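Local coordinates for probable peptidyl-prolyl cis-trans isomerase (Mimivirus, PDB 2OSE) that belongs to the cyclophilin family and probably catalyses the cis-trans isomerisation of peptide bonds that precede proline, at the interface of chains A and B. Coordinates in Å, arbitrary orientation; residue numbers count along the deposited sequence, not the author numbering. Chains: chain A/B, Probable peptidyl-prolyl cis-trans isomerase.

The interface of chains A and B. Residues chain A 192-193; chain B 82, 132-134, 144, 146.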
ATOM      1  N   GLY A 192       9.076  -6.464  -7.054  1.00 30.19           N
ATOM      2  CA  GLY A 192       8.585  -7.571  -6.240  1.00 31.56           C
ATOM      3  C   GLY A 192       9.163  -7.730  -4.848  1.00 33.08           C
ATOM      4  O   GLY A 192       8.683  -8.555  -4.068  1.00 33.25           O
ATOM      5  N   ARG A 193      10.206  -6.963  -4.528  1.00 34.37           N
ATOM      6  CA  ARG A 193      10.851  -7.049  -3.232  1.00 35.83           C
ATOM      7  C   ARG A 193      10.165  -6.070  -2.281  1.00 37.56           C
ATOM      8  O   ARG A 193      10.205  -4.857  -2.512  1.00 36.63           O
ATOM      9  CB  ARG A 193      12.346  -6.691  -3.355  1.00 35.37           C
ATOM     10  CG  ARG A 193      13.118  -6.504  -2.014  1.00 34.22           C
ATOM     11  CD  ARG A 193      13.072  -7.732  -1.092  1.00 33.61           C
ATOM     12  NE  ARG A 193      13.597  -8.942  -1.711  1.00 32.35           N
ATOM     13  CZ  ARG A 193      13.594 -10.141  -1.140  1.00 30.65           C
ATOM     14  NH1 ARG A 193      13.093 -10.294   0.064  1.00 29.71           N
ATOM     15  NH2 ARG A 193      14.107 -11.199  -1.781  1.00 30.88           N
TER
ATOM     16  N   HIS B  82       2.000 -11.188  -3.410  1.00 36.75           N
ATOM     17  CA  HIS B  82       2.031  -9.884  -2.703  1.00 37.97           C
ATOM     18  C   HIS B  82       2.317  -8.672  -3.580  1.00 38.98           C
ATOM     19  O   HIS B  82       2.009  -7.526  -3.196  1.00 40.96           O
ATOM     20  CB  HIS B  82       2.953  -9.930  -1.465  1.00 37.43           C
ATOM     21  CG  HIS B  82       4.398 -10.245  -1.752  1.00 36.17           C
ATOM     22  ND1 HIS B  82       5.225  -9.402  -2.463  1.00 35.59           N
ATOM     23  CD2 HIS B  82       5.181 -11.274  -1.347  1.00 34.60           C
ATOM     24  CE1 HIS B  82       6.444  -9.901  -2.501  1.00 34.57           C
ATOM     25  NE2 HIS B  82       6.445 -11.041  -1.835  1.00 35.90           N
ATOM     26  N   VAL B 132      13.837 -13.244  -6.480  1.00 25.97           N
ATOM     27  CA  VAL B 132      13.916 -11.791  -6.346  1.00 25.83           C
ATOM     28  C   VAL B 132      15.058 -11.438  -5.364  1.00 25.99           C
ATOM     29  O   VAL B 132      15.068 -11.921  -4.223  1.00 26.49           O
ATOM     30  CB  VAL B 132      12.551 -11.218  -5.892  1.00 26.33           C
ATOM     31  CG1 VAL B 132      12.617  -9.676  -5.689  1.00 26.63           C
ATOM     32  CG2 VAL B 132      11.442 -11.594  -6.918  1.00 23.28           C
ATOM     33  N   PRO B 133      16.029 -10.625  -5.819  1.00 26.91           N
ATOM     34  CA  PRO B 133      17.147 -10.279  -4.943  1.00 28.12           C
ATOM     35  C   PRO B 133      16.728  -9.285  -3.825  1.00 29.47           C
ATOM     36  O   PRO B 133      15.679  -8.629  -3.905  1.00 27.71           O
ATOM     37  CB  PRO B 133      18.151  -9.620  -5.893  1.00 27.35           C
ATOM     38  CG  PRO B 133      17.326  -9.075  -6.997  1.00 28.34           C
ATOM     39  CD  PRO B 133      16.128  -9.973  -7.140  1.00 25.49           C
ATOM     40  N   TYR B 134      17.523  -9.245  -2.766  1.00 30.66           N
ATOM     41  CA  TYR B 134      17.503  -8.108  -1.828  1.00 32.88           C
ATOM     42  C   TYR B 134      18.954  -7.706  -1.469  1.00 33.71           C
ATOM     43  O   TYR B 134      19.902  -8.420  -1.815  1.00 32.19           O
ATOM     44  CB  TYR B 134      16.670  -8.415  -0.586  1.00 32.78           C
ATOM     45  CG  TYR B 134      17.310  -9.358   0.398  1.00 35.03           C
ATOM     46  CD1 TYR B 134      18.088  -8.860   1.456  1.00 37.30           C
ATOM     47  CD2 TYR B 134      17.118 -10.737   0.311  1.00 36.17           C
ATOM     48  CE1 TYR B 134      18.654  -9.695   2.389  1.00 36.67           C
ATOM     49  CE2 TYR B 134      17.670 -11.591   1.248  1.00 35.26           C
ATOM     50  CZ  TYR B 134      18.447 -11.062   2.282  1.00 37.12           C
ATOM     51  OH  TYR B 134      19.008 -11.886   3.205  1.00 34.59           O
ATOM     52  N   ASP B 144      16.239 -15.205  -1.186  1.00 31.55           N
ATOM     53  CA  ASP B 144      15.488 -15.966  -0.217  1.00 32.16           C
ATOM     54  C   ASP B 144      14.350 -16.736  -0.947  1.00 31.74           C
ATOM     55  O   ASP B 144      14.468 -17.059  -2.147  1.00 31.11           O
ATOM     56  CB  ASP B 144      15.029 -15.058   0.975  1.00 33.10           C
ATOM     57  CG  ASP B 144      14.219 -13.826   0.540  1.00 35.16           C
ATOM     58  OD1 ASP B 144      13.640 -13.828  -0.590  1.00 31.40           O
ATOM     59  OD2 ASP B 144      14.146 -12.840   1.351  1.00 34.12           O
ATOM     60  N   THR B 146      11.531 -15.557  -1.834  1.00 28.12           N
ATOM     61  CA  THR B 146      10.830 -14.621  -2.721  1.00 27.87           C
ATOM     62  C   THR B 146      11.061 -14.902  -4.211  1.00 26.32           C
ATOM     63  O   THR B 146      12.187 -14.906  -4.692  1.00 25.23           O
ATOM     64  CB  THR B 146      11.232 -13.134  -2.449  1.00 28.73           C
ATOM     65  OG1 THR B 146      11.175 -12.886  -1.031  1.00 31.09           O
ATOM     66  CG2 THR B 146      10.259 -12.166  -3.187  1.00 27.79           C
TER
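The chain A loop between helix 177-186 and strand 198-201 meets chain B at the link between strands 128-131 and 134-135, with the first residue of the latter, at the loop before strand 147-150, and at the loop end just before strand 83-85. There A:Gly192 O sits in plane at the edge of the B:His82 ring. A:Arg193 carries most of the contact. CG lies anti to its backbone N (chi1 170°), and bends at chi2 and chi3 then turn the guanidinium into chain B. It meets B:Asp144 tip to tip, end-on. A:Arg193 NH2 forms a salt bridge to B:Asp144 OD1 at 2.9 Å, from above the carboxylate plane. A:Arg193 NH1 bonds to B:Asp144 OD2 at 3.0 Å, on the syn side. The two planes are 50° apart. A:Arg193 NH2 also donates to B:Val132 O at 2.7 Å, nearly in the guanidinium plane. A:Arg193 NE donates to B:Pro133 O at 3.0 Å, from above that carbonyl's plane. Thus all three guanidinium nitrogens are bonded, which should fix its rotation. B:Tyr134 packs CB over one face, near the rim. On the opposite face lies B:Thr146 CG2. B:Thr146 also positions the acid: its OG1 and backbone N both donate to B:Asp144 OD1. Nearer the backbone, A:Arg193 CB packs against B:Val132 CG1. The protein is a homotrimer, and this patch belongs to a contact that is not an exact two-fold. The arginine probably enters the substrate groove itself, in the pocket next to the proline pocket of the cyclophilin beta-barrel.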